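Serine proteinase inhibitor A (Sagittaria sagittifolia, PDB 3E8L) probably inhibits trypsin and chymotrypsin simultaneously through two reactive sites, and kallikrein weakly, as a Kunitz-type inhibitor with a beta-trefoil fold. Local coordinates at residues G25-Y30 with S88-V93; G41-L46 with T168-G173. The protein carries 2 engineered substitutions. One frame throughout, in Å; residues are numbered along the deposited sequence.

Contact 1. Residues G25-Y30 with S88-V93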
# COMPACT_ATOMS: atom_id res chain seq x y z
N GLY A 25 7.50 15.80 -6.34
CA GLY A 25 8.30 16.22 -7.47
C GLY A 25 8.76 15.03 -8.27
O GLY A 25 8.13 13.98 -8.27
N ASN A 26 9.88 15.20 -8.96
CA ASN A 26 10.51 14.09 -9.66
C ASN A 26 11.19 13.21 -8.63
O ASN A 26 12.24 13.54 -8.10
CB ASN A 26 11.52 14.62 -10.68
CG ASN A 26 10.85 15.25 -11.88
OD1 ASN A 26 10.28 14.55 -12.72
ND2 ASN A 26 10.93 16.57 -11.97
N TYR A 27 10.55 12.08 -8.34
CA TYR A 27 11.01 11.18 -7.31
C TYR A 27 12.23 10.39 -7.74
O TYR A 27 12.39 10.08 -8.91
CB TYR A 27 9.88 10.22 -6.88
CG TYR A 27 8.98 9.62 -7.96
CD1 TYR A 27 7.59 9.85 -7.93
CD2 TYR A 27 9.48 8.78 -8.97
CE1 TYR A 27 6.73 9.29 -8.88
CE2 TYR A 27 8.63 8.21 -9.94
CZ TYR A 27 7.25 8.48 -9.89
OH TYR A 27 6.38 7.96 -10.82
N PRO A 28 13.09 10.04 -6.77
CA PRO A 28 14.30 9.27 -7.00
C PRO A 28 13.96 7.81 -7.31
O PRO A 28 12.99 7.27 -6.77
CB PRO A 28 15.05 9.38 -5.66
CG PRO A 28 14.25 10.39 -4.84
CD PRO A 28 12.88 10.29 -5.33
N LEU A 29 14.75 7.20 -8.18
CA LEU A 29 14.43 5.87 -8.66
C LEU A 29 15.62 4.96 -8.53
O LEU A 29 16.76 5.39 -8.68
CB LEU A 29 13.97 5.92 -10.12
CG LEU A 29 12.64 6.58 -10.45
CD1 LEU A 29 12.49 6.71 -11.97
CD2 LEU A 29 11.48 5.79 -9.86
N TYR A 30 15.32 3.70 -8.22
CA TYR A 30 16.32 2.65 -8.04
C TYR A 30 15.83 1.39 -8.73
O TYR A 30 14.65 1.10 -8.72
CB TYR A 30 16.55 2.38 -6.55
CG TYR A 30 17.02 3.62 -5.81
CD1 TYR A 30 16.11 4.58 -5.38
CD2 TYR A 30 18.37 3.85 -5.60
CE1 TYR A 30 16.53 5.72 -4.75
CE2 TYR A 30 18.80 4.99 -4.94
CZ TYR A 30 17.88 5.92 -4.52
OH TYR A 30 18.32 7.06 -3.89
N SER A 88 7.03 0.79 -5.70
CA SER A 88 6.25 1.04 -6.91
C SER A 88 7.17 1.13 -8.12
O SER A 88 8.11 1.93 -8.15
CB SER A 88 5.44 2.32 -6.77
OG SER A 88 4.40 2.19 -5.80
N PHE A 89 6.91 0.30 -9.10
CA PHE A 89 7.65 0.36 -10.33
C PHE A 89 7.33 1.63 -11.11
O PHE A 89 6.19 2.09 -11.15
CB PHE A 89 7.32 -0.85 -11.20
CG PHE A 89 8.00 -2.13 -10.77
CD1 PHE A 89 9.39 -2.19 -10.62
CD2 PHE A 89 7.25 -3.27 -10.56
CE1 PHE A 89 10.02 -3.39 -10.23
CE2 PHE A 89 7.86 -4.47 -10.18
CZ PHE A 89 9.24 -4.54 -10.02
N SER A 90 8.36 2.19 -11.74
CA SER A 90 8.17 3.33 -12.62
C SER A 90 8.14 2.76 -14.01
O SER A 90 9.19 2.44 -14.59
CB SER A 90 9.32 4.33 -12.47
OG SER A 90 9.03 5.52 -13.18
N MET A 91 6.94 2.56 -14.52
CA MET A 91 6.75 1.85 -15.79
C MET A 91 5.49 2.36 -16.46
O MET A 91 4.56 2.78 -15.78
CB MET A 91 6.67 0.34 -15.55
CG MET A 91 5.52 -0.09 -14.62
SD MET A 91 5.39 -1.86 -14.38
CE MET A 91 5.25 -2.44 -16.08
N PRO A 92 5.46 2.36 -17.80
CA PRO A 92 4.28 2.90 -18.47
C PRO A 92 3.09 2.01 -18.14
O PRO A 92 3.25 0.79 -18.07
CB PRO A 92 4.64 2.79 -19.96
CG PRO A 92 6.12 2.60 -20.00
CD PRO A 92 6.45 1.85 -18.77
N VAL A 93 1.93 2.61 -17.91
CA VAL A 93 0.77 1.86 -17.44
C VAL A 93 -0.53 2.56 -17.83
O VAL A 93 -0.57 3.78 -17.89
CB VAL A 93 0.91 1.67 -15.91
CG1 VAL A 93 -0.07 2.51 -15.16
CG2 VAL A 93 0.84 0.22 -15.54
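The phenol ring of Tyr27 meets Ser90 at its edge, close to the ring plane: Tyr27 CE2 lies 4.2 Å from Ser90 OG, and neither ring face takes part in the contact with 88-93. Within 25-30, Tyr27 CE2 also lies 3.7 Å from Leu29 CD2, so ring and leucine together form the surface that Ser90 approaches.

Leu29 supplies the closer contact. Both methyls of its fork turn to the same side of the serine: Leu29 CD2 comes within 3.7 Å of Ser90 CB, while Leu29 CD1 sits 3.9 Å from Ser90 OG. With CG anti to the carbonyl carbon (chi1 -68°), the leucine branch is carried toward the turn that follows strand 84-89. Ser90 turns OG anti to its backbone N (chi1 -171°), which brings the oxygen alongside a leucine methyl and the edge of the tyrosine ring. Were this leucine an alanine, both methyls would be gone, and a gap would probably open beside Ser90 CB, with the Tyr27 edge losing its flanking neighbour.

Beyond the contact, Tyr27 N and Gly25 O bond to side chains of another protein's chain, and Pro92 and Val93 extend an antiparallel ladder onto a strand of that chain.

The loop before strand 30-34 is thus packed against the turn joining strands 84-89 and 92-94. No hydrogen bond or charge pair crosses between the segments; cohesion is dispersion between methyls, a ring edge and a short polar side chain. Lacking any directional bond, the contact depends on shape, and backbone bonds of Leu29 to Phe184 and of Ser90 to Pro66 hold each segment independently.

Contact 2. Residues G41-L46 with T168-G173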
# COMPACT_ATOMS: atom_id res chain seq x y z
N GLY A 41 20.64 -9.36 -12.42
CA GLY A 41 19.59 -9.09 -13.38
C GLY A 41 18.76 -8.30 -12.39
O GLY A 41 18.75 -8.59 -11.21
N GLY A 42 18.06 -7.28 -12.88
CA GLY A 42 17.24 -6.47 -12.01
C GLY A 42 15.86 -7.05 -11.86
O GLY A 42 15.40 -7.82 -12.69
N LEU A 43 15.19 -6.67 -10.78
CA LEU A 43 13.81 -7.02 -10.59
C LEU A 43 12.92 -6.36 -11.65
O LEU A 43 13.17 -5.23 -12.08
CB LEU A 43 13.38 -6.64 -9.19
CG LEU A 43 13.35 -7.78 -8.19
CD1 LEU A 43 14.47 -8.78 -8.41
CD2 LEU A 43 13.40 -7.21 -6.81
N SER A 44 11.88 -7.08 -12.05
CA SER A 44 11.04 -6.68 -13.17
C SER A 44 9.67 -7.37 -13.08
O SER A 44 9.37 -8.02 -12.09
CB SER A 44 11.76 -7.00 -14.48
OG SER A 44 11.08 -6.44 -15.59
N THR A 45 8.85 -7.23 -14.12
CA THR A 45 7.49 -7.78 -14.12
C THR A 45 7.27 -8.87 -15.17
O THR A 45 7.78 -8.78 -16.29
CB THR A 45 6.45 -6.70 -14.42
OG1 THR A 45 6.79 -6.05 -15.66
CG2 THR A 45 6.35 -5.69 -13.30
N LEU A 46 6.49 -9.88 -14.78
CA LEU A 46 5.89 -10.86 -15.70
C LEU A 46 4.38 -10.74 -15.61
O LEU A 46 3.81 -10.95 -14.54
CB LEU A 46 6.23 -12.29 -15.30
CG LEU A 46 7.55 -12.95 -15.63
CD1 LEU A 46 7.54 -14.36 -15.05
CD2 LEU A 46 7.77 -12.98 -17.14
N THR A 168 13.07 -16.91 -12.20
CA THR A 168 13.20 -16.69 -10.79
C THR A 168 12.18 -15.65 -10.31
O THR A 168 12.27 -14.47 -10.65
CB THR A 168 14.64 -16.31 -10.43
OG1 THR A 168 15.51 -17.42 -10.72
CG2 THR A 168 14.75 -15.96 -8.95
N LEU A 169 11.21 -16.10 -9.52
CA LEU A 169 10.15 -15.24 -9.01
C LEU A 169 10.28 -15.02 -7.50
O LEU A 169 10.80 -15.87 -6.78
CB LEU A 169 8.77 -15.85 -9.30
CG LEU A 169 8.14 -15.64 -10.67
CD1 LEU A 169 8.88 -16.43 -11.77
CD2 LEU A 169 6.65 -16.02 -10.60
N LEU A 170 9.78 -13.89 -7.03
CA LEU A 170 9.86 -13.59 -5.62
C LEU A 170 8.57 -14.00 -4.95
O LEU A 170 7.50 -13.88 -5.55
CB LEU A 170 10.13 -12.11 -5.40
CG LEU A 170 11.46 -11.54 -5.87
CD1 LEU A 170 11.65 -10.21 -5.23
CD2 LEU A 170 12.60 -12.48 -5.49
N GLY A 171 8.66 -14.49 -3.72
CA GLY A 171 7.48 -14.78 -2.91
C GLY A 171 7.84 -14.82 -1.44
O GLY A 171 9.00 -14.57 -1.07
N ILE A 172 6.85 -15.08 -0.59
CA ILE A 172 7.07 -15.23 0.83
C ILE A 172 7.78 -16.56 1.03
O ILE A 172 7.34 -17.59 0.48
CB ILE A 172 5.73 -15.24 1.60
CG1 ILE A 172 4.96 -13.94 1.36
CG2 ILE A 172 5.92 -15.55 3.11
CD1 ILE A 172 5.68 -12.63 1.75
N GLY A 173 8.87 -16.52 1.78
CA GLY A 173 9.68 -17.71 2.05
C GLY A 173 10.60 -18.00 0.89
O GLY A 173 11.19 -17.09 0.32
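Leu43 and Leu170 form the closer half of this contact, crossing at about a right angle with Leu43 CD2 3.8 Å from Leu170 CD1. The same Leu170 methyl is 4.2 Å from Leu43 CG, so it rests against the branch point as well as the methyl. The chi1 of Leu43, -100°, lies off the staggered positions, and its CD2 end comes nearer to strand 167-172 than its CB does. Both leucines are buried, and Phe177 touches both, while Ile117 of strand 113-119 packs on Leu170.

The other half is thinner. Leu46 and Leu169 also cross at about a right angle but meet through one pair of methyls, Leu46 CD1 to Leu169 CD1 at 4.1 Å, and Leu46 is partly exposed. Tyr56 touches Leu46 and Tyr54 touches Leu169, so strand 52-57 flanks this looser end.

The backbones stay well apart, the nearest CA atoms being those of Leu46 and Leu169 at 9.1 Å. Strands of two different sheets thus meet here through leucine side chains, with no backbone bond between them, as part of the hydrophobic interior of the beta-trefoil.

Overall arrangement
The two contacts interleave along the chain, in the order 25-30, 41-46, 88-93 and 168-173, so neither is a closed local unit. Their centres are 18 Å apart. Contact 2 is nearer the middle of the molecule, about 8 Å from the chain centre against 13 Å for contact 1. They are bridged by Phe89 and Met91 packing on strand 43-49: Phe89 CE2 is 3.7 Å from Thr45 CG2. Strand 43-49 therefore faces contact 1 through Thr45 and contact 2 through its leucines. In this beta-trefoil, packing between sequence-distant segments, alongside sheet hydrogen bonds and disulfides, joins the parts of a chain without helices, a buried interior continuing to a surface engaged by another protein.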